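Side-chain contacts in protein (sliding clamp) (Enterobacteria phage RB69, PDB 1B77), which probably encircles DNA as a three-subunit ring and tethers the phage DNA polymerase to its template, so that replication is processive: residues L61-L64 and S65-S68; T116-A120 and E121-Q125; N150-K154 and V155-G159; F180-M184 and A185-I189. All coordinates share one frame; numbering follows the deposited sequence.

Contact 1 of 4, residues L61-L64 and S65-S68; sequences LSIL and SLVS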
loop_
_atom_site.group_PDB
_atom_site.type_symbol
_atom_site.label_atom_id
_atom_site.label_comp_id
_atom_site.label_asym_id
_atom_site.label_seq_id
_atom_site.Cartn_x
_atom_site.Cartn_y
_atom_site.Cartn_z
ATOM N N LEU A 61 -18.335 -9.411 -5.590
ATOM C CA LEU A 61 -17.455 -9.415 -6.757
ATOM C C LEU A 61 -16.056 -9.930 -6.409
ATOM O O LEU A 61 -15.487 -10.731 -7.154
ATOM C CB LEU A 61 -17.358 -8.008 -7.353
ATOM C CG LEU A 61 -18.699 -7.448 -7.845
ATOM C CD1 LEU A 61 -18.532 -5.984 -8.255
ATOM C CD2 LEU A 61 -19.207 -8.297 -9.010
ATOM N N SER A 62 -15.507 -9.478 -5.283
ATOM C CA SER A 62 -14.181 -9.931 -4.864
ATOM C C SER A 62 -14.172 -11.450 -4.691
ATOM O O SER A 62 -13.205 -12.124 -5.041
ATOM C CB SER A 62 -13.775 -9.266 -3.551
ATOM O OG SER A 62 -13.631 -7.870 -3.729
ATOM N N ILE A 63 -15.259 -11.986 -4.152
ATOM C CA ILE A 63 -15.360 -13.425 -3.960
ATOM C C ILE A 63 -15.307 -14.181 -5.297
ATOM O O ILE A 63 -14.792 -15.300 -5.367
ATOM C CB ILE A 63 -16.657 -13.767 -3.183
ATOM C CG1 ILE A 63 -16.327 -13.900 -1.694
ATOM C CG2 ILE A 63 -17.309 -15.032 -3.722
ATOM C CD1 ILE A 63 -15.350 -15.005 -1.386
ATOM N N LEU A 64 -15.826 -13.568 -6.356
ATOM C CA LEU A 64 -15.820 -14.221 -7.664
ATOM C C LEU A 64 -14.400 -14.333 -8.200
ATOM O O LEU A 64 -14.104 -15.194 -9.025
ATOM C CB LEU A 64 -16.694 -13.451 -8.667
ATOM C CG LEU A 64 -18.197 -13.396 -8.371
ATOM C CD1 LEU A 64 -18.904 -12.549 -9.422
ATOM C CD2 LEU A 64 -18.768 -14.814 -8.344
ATOM N N SER A 65 -13.515 -13.472 -7.722
ATOM C CA SER A 65 -12.135 -13.502 -8.187
ATOM C C SER A 65 -11.399 -14.734 -7.662
ATOM O O SER A 65 -10.345 -15.092 -8.185
ATOM C CB SER A 65 -11.392 -12.236 -7.740
ATOM O OG SER A 65 -11.099 -12.288 -6.355
ATOM N N LEU A 66 -11.967 -15.383 -6.647
ATOM C CA LEU A 66 -11.356 -16.561 -6.028
ATOM C C LEU A 66 -11.801 -17.900 -6.603
ATOM O O LEU A 66 -11.313 -18.943 -6.175
ATOM C CB LEU A 66 -11.621 -16.556 -4.518
ATOM C CG LEU A 66 -11.086 -15.350 -3.740
ATOM C CD1 LEU A 66 -11.467 -15.468 -2.273
ATOM C CD2 LEU A 66 -9.570 -15.264 -3.903
ATOM N N VAL A 67 -12.731 -17.882 -7.556
ATOM C CA VAL A 67 -13.217 -19.123 -8.168
ATOM C C VAL A 67 -13.002 -19.135 -9.683
ATOM O O VAL A 67 -12.594 -18.132 -10.266
ATOM C CB VAL A 67 -14.720 -19.339 -7.878
ATOM C CG1 VAL A 67 -14.940 -19.510 -6.386
ATOM C CG2 VAL A 67 -15.533 -18.151 -8.400
ATOM N N SER A 68 -13.276 -20.272 -10.317
ATOM C CA SER A 68 -13.113 -20.397 -11.763
ATOM C C SER A 68 -13.909 -19.317 -12.486
ATOM O O SER A 68 -15.068 -19.052 -12.145
ATOM C CB SER A 68 -13.592 -21.772 -12.240
ATOM O OG SER A 68 -12.933 -22.814 -11.543
#
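Leu66 folds back over the last turn of helix 57-64, and its side chain lies against Ile63. Its CB sits 3.5 Å from Ile63 O, CG stands 4.0 Å from the same oxygen, and CD1 reaches Ile63 CD1 at 4.0 Å, the two chains meeting at a slant. A first torsion of -60°, with CG opposite the carbonyl carbon, sends the leucine down this line. The backbone makes the bend possible: Leu66 N donates to Ile63 O at 3.1 Å from above the carbonyl plane, and Val67 N gives a weak bond to Leu64 O, closing a type I beta turn from Leu64 to Val67. Ser65, exposed and small, suits the outside of the turn; its N donates to Ser62 O at 3.0 Å, and its OG approaches that oxygen too, though so closely that the length is doubtful. Branched Ile63 and Val67 are buried on Ile83 of strand 81-84, while Ile63 and Leu66 also meet Leu133 and Arg128 of a neighbouring subunit. The turn thus uses up helix-end carbonyls, and Leu66 O accepts a hydrogen bond from Gln125 of that subunit, making this helix end part of the subunit interface.

Contact 2 of 4, residues T116-A120 and E121-Q125; sequences TEIKA and EDLQQ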
loop_
_atom_site.group_PDB
_atom_site.type_symbol
_atom_site.label_atom_id
_atom_site.label_comp_id
_atom_site.label_asym_id
_atom_site.label_seq_id
_atom_site.Cartn_x
_atom_site.Cartn_y
_atom_site.Cartn_z
ATOM N N THR A 116 -21.646 18.093 -25.525
ATOM C CA THR A 116 -20.197 18.269 -25.610
ATOM C C THR A 116 -19.583 16.897 -25.370
ATOM O O THR A 116 -20.284 15.886 -25.432
ATOM C CB THR A 116 -19.651 19.284 -24.559
ATOM O OG1 THR A 116 -18.228 19.402 -24.698
ATOM C CG2 THR A 116 -19.978 18.840 -23.143
ATOM N N GLU A 117 -18.282 16.854 -25.099
ATOM C CA GLU A 117 -17.623 15.583 -24.860
ATOM C C GLU A 117 -16.275 15.752 -24.183
ATOM O O GLU A 117 -15.637 16.790 -24.299
ATOM C CB GLU A 117 -17.441 14.832 -26.179
ATOM C CG GLU A 117 -16.370 15.384 -27.102
ATOM C CD GLU A 117 -16.313 14.626 -28.422
ATOM O OE1 GLU A 117 -16.410 13.377 -28.399
ATOM O OE2 GLU A 117 -16.163 15.270 -29.483
ATOM N N ILE A 118 -15.852 14.719 -23.469
ATOM C CA ILE A 118 -14.575 14.742 -22.775
ATOM C C ILE A 118 -13.807 13.465 -23.124
ATOM O O ILE A 118 -14.366 12.368 -23.099
ATOM C CB ILE A 118 -14.795 14.843 -21.249
ATOM C CG1 ILE A 118 -13.455 14.935 -20.523
ATOM C CG2 ILE A 118 -15.636 13.665 -20.765
ATOM C CD1 ILE A 118 -13.577 15.432 -19.093
ATOM N N LYS A 119 -12.534 13.623 -23.473
ATOM C CA LYS A 119 -11.688 12.493 -23.838
ATOM C C LYS A 119 -11.164 11.799 -22.589
ATOM O O LYS A 119 -11.122 12.398 -21.513
ATOM C CB LYS A 119 -10.508 12.973 -24.689
ATOM C CG LYS A 119 -10.897 13.700 -25.972
ATOM C CD LYS A 119 -9.661 14.198 -26.706
ATOM C CE LYS A 119 -10.015 14.852 -28.034
ATOM N NZ LYS A 119 -10.735 13.904 -28.933
ATOM N N ALA A 120 -10.749 10.545 -22.751
ATOM C CA ALA A 120 -10.227 9.730 -21.657
ATOM C C ALA A 120 -9.124 10.376 -20.809
ATOM O O ALA A 120 -9.204 10.360 -19.583
ATOM C CB ALA A 120 -9.741 8.390 -22.201
ATOM N N GLU A 121 -8.095 10.939 -21.441
ATOM C CA GLU A 121 -7.010 11.561 -20.673
ATOM C C GLU A 121 -7.483 12.823 -19.955
ATOM O O GLU A 121 -7.130 13.066 -18.795
ATOM C CB GLU A 121 -5.828 11.908 -21.580
ATOM C CG GLU A 121 -5.279 10.736 -22.378
ATOM C CD GLU A 121 -3.894 11.026 -22.937
ATOM O OE1 GLU A 121 -3.616 12.212 -23.252
ATOM O OE2 GLU A 121 -3.089 10.066 -23.063
ATOM N N ASP A 122 -8.272 13.631 -20.654
ATOM C CA ASP A 122 -8.810 14.852 -20.074
ATOM C C ASP A 122 -9.619 14.502 -18.819
ATOM O O ASP A 122 -9.445 15.124 -17.773
ATOM C CB ASP A 122 -9.673 15.570 -21.113
ATOM C CG ASP A 122 -8.858 16.047 -22.307
ATOM O OD1 ASP A 122 -7.611 16.039 -22.215
ATOM O OD2 ASP A 122 -9.457 16.443 -23.331
ATOM N N LEU A 123 -10.491 13.500 -18.920
ATOM C CA LEU A 123 -11.288 13.074 -17.770
ATOM C C LEU A 123 -10.344 12.615 -16.664
ATOM O O LEU A 123 -10.481 13.003 -15.503
ATOM C CB LEU A 123 -12.216 11.916 -18.142
ATOM C CG LEU A 123 -12.965 11.282 -16.956
ATOM C CD1 LEU A 123 -13.874 12.319 -16.304
ATOM C CD2 LEU A 123 -13.778 10.091 -17.435
ATOM N N GLN A 124 -9.381 11.784 -17.041
ATOM C CA GLN A 124 -8.401 11.270 -16.105
ATOM C C GLN A 124 -7.660 12.414 -15.398
ATOM O O GLN A 124 -7.411 12.342 -14.191
ATOM C CB GLN A 124 -7.406 10.380 -16.849
ATOM C CG GLN A 124 -6.438 9.623 -15.958
ATOM C CD GLN A 124 -5.325 8.966 -16.757
ATOM O OE1 GLN A 124 -4.533 9.651 -17.410
ATOM N NE2 GLN A 124 -5.260 7.635 -16.715
ATOM N N GLN A 125 -7.307 13.467 -16.138
ATOM C CA GLN A 125 -6.599 14.594 -15.532
ATOM C C GLN A 125 -7.488 15.370 -14.572
ATOM O O GLN A 125 -7.046 15.761 -13.491
ATOM C CB GLN A 125 -6.063 15.561 -16.591
ATOM C CG GLN A 125 -5.243 16.704 -15.976
ATOM C CD GLN A 125 -4.761 17.707 -17.007
ATOM O OE1 GLN A 125 -5.547 18.482 -17.547
ATOM N NE2 GLN A 125 -3.463 17.696 -17.283
#
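Lys119 O receives the amide of Leu123 at 2.9 Å, in a nearly straight bond (168° at the hydrogen) that arrives almost head-on to the carbonyl. Gln124 N follows with a 2.9 Å bond to Ala120 O, this time tilted from the carbonyl plane. These are the opening bonds of helix 120-132, and Lys119 stands at its N-cap. The lysine side chain does no capping; Asn193 accepts a hydrogen bond from Ala120 N and so satisfies one of the first-turn amides.

An apolar contact backs the turn. Ile118, last residue of the strand, has CG1 opposite its backbone N (chi1 -177°), which carries CD1 against the backbone of the helix's first turn, 3.5 Å from Leu123 CA and 3.9 Å from Leu123 CB. Its CG1 also passes Asp122 CB at 3.9 Å, the two side chains running in opposite directions. The carboxylate of Asp122 lies alongside the lysine, OD2 being 3.9 Å from Lys119 CB, but Lys119 NZ is too distant for an ion pair; Arg87 of a neighbouring subunit also packs on Asp122. An acidic residue in the first turn, near the positive end of the helix dipole, is favourably placed: the chemistry suggests that Asp122 helps stabilise the helix start electrostatically while Ile118 and Leu123 pack strand 114-118 against it.

Contact 3 of 4, residues N150-K154 and V155-G159; sequences NGYNK and VEDSG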
loop_
_atom_site.group_PDB
_atom_site.type_symbol
_atom_site.label_atom_id
_atom_site.label_comp_id
_atom_site.label_asym_id
_atom_site.label_seq_id
_atom_site.Cartn_x
_atom_site.Cartn_y
_atom_site.Cartn_z
ATOM N N ASN A 150 -14.645 24.406 -15.313
ATOM C CA ASN A 150 -13.849 25.099 -14.306
ATOM C C ASN A 150 -13.988 24.348 -12.989
ATOM O O ASN A 150 -15.086 23.913 -12.630
ATOM C CB ASN A 150 -14.326 26.542 -14.125
ATOM C CG ASN A 150 -14.054 27.406 -15.331
ATOM O OD1 ASN A 150 -12.919 27.504 -15.799
ATOM N ND2 ASN A 150 -15.096 28.044 -15.842
ATOM N N GLY A 151 -12.876 24.188 -12.275
ATOM C CA GLY A 151 -12.905 23.485 -11.004
ATOM C C GLY A 151 -12.709 24.443 -9.849
ATOM O O GLY A 151 -11.824 25.297 -9.894
ATOM N N TYR A 152 -13.527 24.302 -8.809
ATOM C CA TYR A 152 -13.439 25.182 -7.650
ATOM C C TYR A 152 -13.414 24.438 -6.323
ATOM O O TYR A 152 -13.654 23.234 -6.256
ATOM C CB TYR A 152 -14.637 26.134 -7.597
ATOM C CG TYR A 152 -14.961 26.882 -8.866
ATOM C CD1 TYR A 152 -15.658 26.268 -9.908
ATOM C CD2 TYR A 152 -14.614 28.220 -9.003
ATOM C CE1 TYR A 152 -16.006 26.982 -11.055
ATOM C CE2 TYR A 152 -14.954 28.940 -10.140
ATOM C CZ TYR A 152 -15.648 28.320 -11.161
ATOM O OH TYR A 152 -15.985 29.049 -12.275
ATOM N N ASN A 153 -13.123 25.187 -5.263
ATOM C CA ASN A 153 -13.126 24.642 -3.913
ATOM C C ASN A 153 -14.266 25.382 -3.228
ATOM O O ASN A 153 -14.061 26.431 -2.616
ATOM C CB ASN A 153 -11.818 24.934 -3.181
ATOM C CG ASN A 153 -11.749 24.233 -1.833
ATOM O OD1 ASN A 153 -12.713 24.244 -1.068
ATOM N ND2 ASN A 153 -10.609 23.620 -1.538
ATOM N N LYS A 154 -15.469 24.836 -3.371
ATOM C CA LYS A 154 -16.693 25.396 -2.804
ATOM C C LYS A 154 -16.552 25.843 -1.344
ATOM O O LYS A 154 -17.125 26.856 -0.932
ATOM C CB LYS A 154 -17.810 24.356 -2.913
ATOM C CG LYS A 154 -19.172 24.812 -2.418
ATOM C CD LYS A 154 -19.808 25.812 -3.354
ATOM C CE LYS A 154 -21.242 26.076 -2.954
ATOM N NZ LYS A 154 -21.908 27.002 -3.913
ATOM N N VAL A 155 -15.783 25.089 -0.567
ATOM C CA VAL A 155 -15.588 25.403 0.841
ATOM C C VAL A 155 -15.023 26.807 1.079
ATOM O O VAL A 155 -15.603 27.603 1.824
ATOM C CB VAL A 155 -14.663 24.371 1.507
ATOM C CG1 VAL A 155 -14.549 24.664 2.996
ATOM C CG2 VAL A 155 -15.207 22.964 1.282
ATOM N N GLU A 156 -13.900 27.112 0.439
ATOM C CA GLU A 156 -13.267 28.412 0.606
ATOM C C GLU A 156 -13.653 29.402 -0.495
ATOM O O GLU A 156 -13.194 30.544 -0.498
ATOM C CB GLU A 156 -11.748 28.239 0.622
ATOM C CG GLU A 156 -11.170 27.899 -0.737
ATOM C CD GLU A 156 -9.679 27.614 -0.693
ATOM O OE1 GLU A 156 -8.937 28.394 -0.054
ATOM O OE2 GLU A 156 -9.253 26.611 -1.315
ATOM N N ASP A 157 -14.494 28.963 -1.426
ATOM C CA ASP A 157 -14.921 29.808 -2.535
ATOM C C ASP A 157 -16.409 29.606 -2.771
ATOM O O ASP A 157 -16.845 29.209 -3.851
ATOM C CB ASP A 157 -14.115 29.447 -3.785
ATOM C CG ASP A 157 -14.480 30.293 -4.990
ATOM O OD1 ASP A 157 -14.711 31.509 -4.829
ATOM O OD2 ASP A 157 -14.520 29.736 -6.106
ATOM N N SER A 158 -17.180 29.898 -1.732
ATOM C CA SER A 158 -18.632 29.761 -1.735
ATOM C C SER A 158 -19.353 30.236 -3.003
ATOM O O SER A 158 -20.418 29.716 -3.336
ATOM C CB SER A 158 -19.204 30.489 -0.511
ATOM O OG SER A 158 -20.589 30.244 -0.369
ATOM N N GLY A 159 -18.782 31.207 -3.710
ATOM C CA GLY A 159 -19.431 31.712 -4.915
ATOM C C GLY A 159 -18.906 31.214 -6.254
ATOM O O GLY A 159 -19.390 31.634 -7.312
HETATM O O HOH W 1 -12.355 27.763 -5.848
#
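Lys154 reaches across the loop after strand 146-152 to Ser158: bent at its second torsion (chi2 72°) and then extended, it brings NZ to Ser158 O at 3.1 Å. A flexible chain with a charged end can thus tie the two arms together, with a long, weak ion pair to Asp223 as a second partner. Asn153 plays its part with both carbonyls. Its backbone O takes a weak bond from Asp157 N at 2.8 Å, badly angled, and its OD1 a weak one from Glu156 N at 3.5 Å. The amide of Asn153 and the carboxylate of Glu156 cross almost at right angles without a hydrogen bond; Glu156 has a long, weak ion pair to Lys164. Val155 CB lies 3.2 Å from Asn153 OD1, and the valine also touches Asp136. A water, accepting from Asn153 N and donating to Asp157 OD2 (2.9 Å), links the two sides of the turn. Asp157 OD2 also approaches Tyr152 CD2 at 3.3 Å, and its other oxygen is in a salt bridge to Arg162. The loop projects beyond the five-stranded sheet, joining strand 146-152 to strand 165-171, with Tyr152 packed on Thr137 and Ala139 of strand 137-143.

Contact 4 of 4, residues F180-M184 and A185-I189; sequences FVINM and ANMKI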
loop_
_atom_site.group_PDB
_atom_site.type_symbol
_atom_site.label_atom_id
_atom_site.label_comp_id
_atom_site.label_asym_id
_atom_site.label_seq_id
_atom_site.Cartn_x
_atom_site.Cartn_y
_atom_site.Cartn_z
ATOM N N PHE A 180 -23.500 25.162 -15.569
ATOM C CA PHE A 180 -23.980 23.975 -14.870
ATOM C C PHE A 180 -22.972 23.532 -13.820
ATOM O O PHE A 180 -21.815 23.255 -14.135
ATOM C CB PHE A 180 -24.244 22.831 -15.859
ATOM C CG PHE A 180 -25.282 23.151 -16.901
ATOM C CD1 PHE A 180 -26.637 23.179 -16.576
ATOM C CD2 PHE A 180 -24.907 23.416 -18.216
ATOM C CE1 PHE A 180 -27.603 23.465 -17.553
ATOM C CE2 PHE A 180 -25.867 23.700 -19.192
ATOM C CZ PHE A 180 -27.213 23.723 -18.858
ATOM N N VAL A 181 -23.429 23.459 -12.575
ATOM C CA VAL A 181 -22.583 23.079 -11.450
ATOM C C VAL A 181 -22.744 21.621 -11.024
ATOM O O VAL A 181 -23.863 21.142 -10.810
ATOM C CB VAL A 181 -22.878 23.978 -10.236
ATOM C CG1 VAL A 181 -21.941 23.635 -9.084
ATOM C CG2 VAL A 181 -22.746 25.428 -10.637
ATOM N N ILE A 182 -21.620 20.926 -10.882
ATOM C CA ILE A 182 -21.632 19.523 -10.482
ATOM C C ILE A 182 -20.770 19.249 -9.253
ATOM O O ILE A 182 -19.632 19.704 -9.170
ATOM C CB ILE A 182 -21.150 18.613 -11.641
ATOM C CG1 ILE A 182 -22.180 18.625 -12.772
ATOM C CG2 ILE A 182 -20.919 17.189 -11.143
ATOM C CD1 ILE A 182 -21.751 17.859 -14.002
ATOM N N ASN A 183 -21.328 18.517 -8.295
ATOM C CA ASN A 183 -20.599 18.159 -7.087
ATOM C C ASN A 183 -19.626 17.058 -7.506
ATOM O O ASN A 183 -20.040 15.973 -7.903
ATOM C CB ASN A 183 -21.567 17.646 -6.012
ATOM C CG ASN A 183 -20.847 17.065 -4.793
ATOM O OD1 ASN A 183 -19.719 17.451 -4.472
ATOM N ND2 ASN A 183 -21.512 16.140 -4.100
ATOM N N MET A 184 -18.336 17.351 -7.425
ATOM C CA MET A 184 -17.333 16.389 -7.844
ATOM C C MET A 184 -17.460 15.023 -7.190
ATOM O O MET A 184 -16.988 14.027 -7.727
ATOM C CB MET A 184 -15.930 16.935 -7.594
ATOM C CG MET A 184 -14.882 16.235 -8.426
ATOM S SD MET A 184 -14.659 16.929 -10.091
ATOM C CE MET A 184 -16.252 16.807 -10.784
ATOM N N ALA A 185 -18.102 14.972 -6.030
ATOM C CA ALA A 185 -18.261 13.709 -5.324
ATOM C C ALA A 185 -19.188 12.755 -6.064
ATOM O O ALA A 185 -19.239 11.566 -5.739
ATOM C CB ALA A 185 -18.787 13.959 -3.920
ATOM N N ASN A 186 -19.928 13.262 -7.048
ATOM C CA ASN A 186 -20.846 12.412 -7.795
ATOM C C ASN A 186 -20.263 11.926 -9.121
ATOM O O ASN A 186 -20.925 11.193 -9.853
ATOM C CB ASN A 186 -22.150 13.160 -8.067
ATOM C CG ASN A 186 -22.761 13.722 -6.810
ATOM O OD1 ASN A 186 -22.928 13.008 -5.825
ATOM N ND2 ASN A 186 -23.105 15.003 -6.834
ATOM N N MET A 187 -19.031 12.336 -9.422
ATOM C CA MET A 187 -18.378 11.948 -10.676
ATOM C C MET A 187 -17.687 10.591 -10.593
ATOM O O MET A 187 -16.481 10.489 -10.833
ATOM C CB MET A 187 -17.355 13.015 -11.086
ATOM C CG MET A 187 -17.971 14.347 -11.462
ATOM S SD MET A 187 -18.919 14.295 -12.991
ATOM C CE MET A 187 -17.586 14.297 -14.197
ATOM N N LYS A 188 -18.457 9.561 -10.257
ATOM C CA LYS A 188 -17.939 8.195 -10.134
ATOM C C LYS A 188 -17.874 7.555 -11.524
ATOM O O LYS A 188 -18.278 6.411 -11.710
ATOM C CB LYS A 188 -18.869 7.359 -9.243
ATOM C CG LYS A 188 -19.260 8.013 -7.924
ATOM C CD LYS A 188 -18.125 8.012 -6.919
ATOM C CE LYS A 188 -18.521 8.766 -5.659
ATOM N NZ LYS A 188 -19.740 8.205 -5.011
ATOM N N ILE A 189 -17.370 8.311 -12.490
ATOM C CA ILE A 189 -17.258 7.852 -13.870
ATOM C C ILE A 189 -15.978 7.057 -14.114
ATOM O O ILE A 189 -14.884 7.562 -13.877
ATOM C CB ILE A 189 -17.259 9.061 -14.832
ATOM C CG1 ILE A 189 -18.630 9.732 -14.826
ATOM C CG2 ILE A 189 -16.895 8.625 -16.231
ATOM C CD1 ILE A 189 -18.933 10.478 -13.566
#
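Met187, whose sulfur rests on Ile182, is the centre of an inverse gamma turn, and Lys188 is the centre of another: two such turns in succession, directly after a short 3-10 segment, are the odd feature of this exit from strand 178-183. Their backbone bonds are weak, so the firmer hold comes earlier. Asn186 N donates to Asn183 O at 2.8 Å, nearly straight at 168°, and Met187 N to Met184 O at 3.1 Å, the donor in each case standing above the carbonyl plane. Both span three residues, as 3-10 geometry requires.

Asn183 begins the turn. With CG opposite its backbone N (chi1 172°), its amide hangs beside Ala185: OD1 takes a weak bond from Ala185 N at 3.3 Å, an Asx turn, and ND2 lies 3.5 Å from Ala185 CB. Asparagine suits this place because its short side chain can imitate a backbone carbonyl, and alanine because a bare methyl can lie against the amide. The amide of Asn186 stands perpendicular to that of Asn183, the two side chains crossing.

On the apolar side, Ile182 CG2 meets Met187 SD at 4.0 Å, the chains crossing at about a right angle. The flexible methionine, bent at its second and third torsions, packs on Ile218 of strand 215-219, while Ile182 packs on Ile138 and Ile140 of strand 137-143. The chemistry is two-sided: Asn183 takes a firm bond at its backbone O and a weak one at OD1, whereas Ile182 and Met187 bind the turn into the hydrophobic interior.

Overall arrangement
Contacts 2 and 4 touch directly, Leu123 CD2 meeting Ile189 CG2 at 3.6 Å, so the start of helix 120-132 packs against the loop that leaves strand 178-183. Contact 3 lies nearby, its centre about 13 Å from that of contact 4; both extend from strands of one antiparallel sheet, 146-152 and 178-183, with 137-143 between them. Contact 1 is remote, centres about 42 Å from contact 3 and on opposite sides of the chain's centre. Within a chain its centre is about 31 Å from that of contact 2, yet in the ring helix 120-132 of one subunit meets the 61-68 region of the next, consistent with the head-to-tail joint of a ring-shaped clamp.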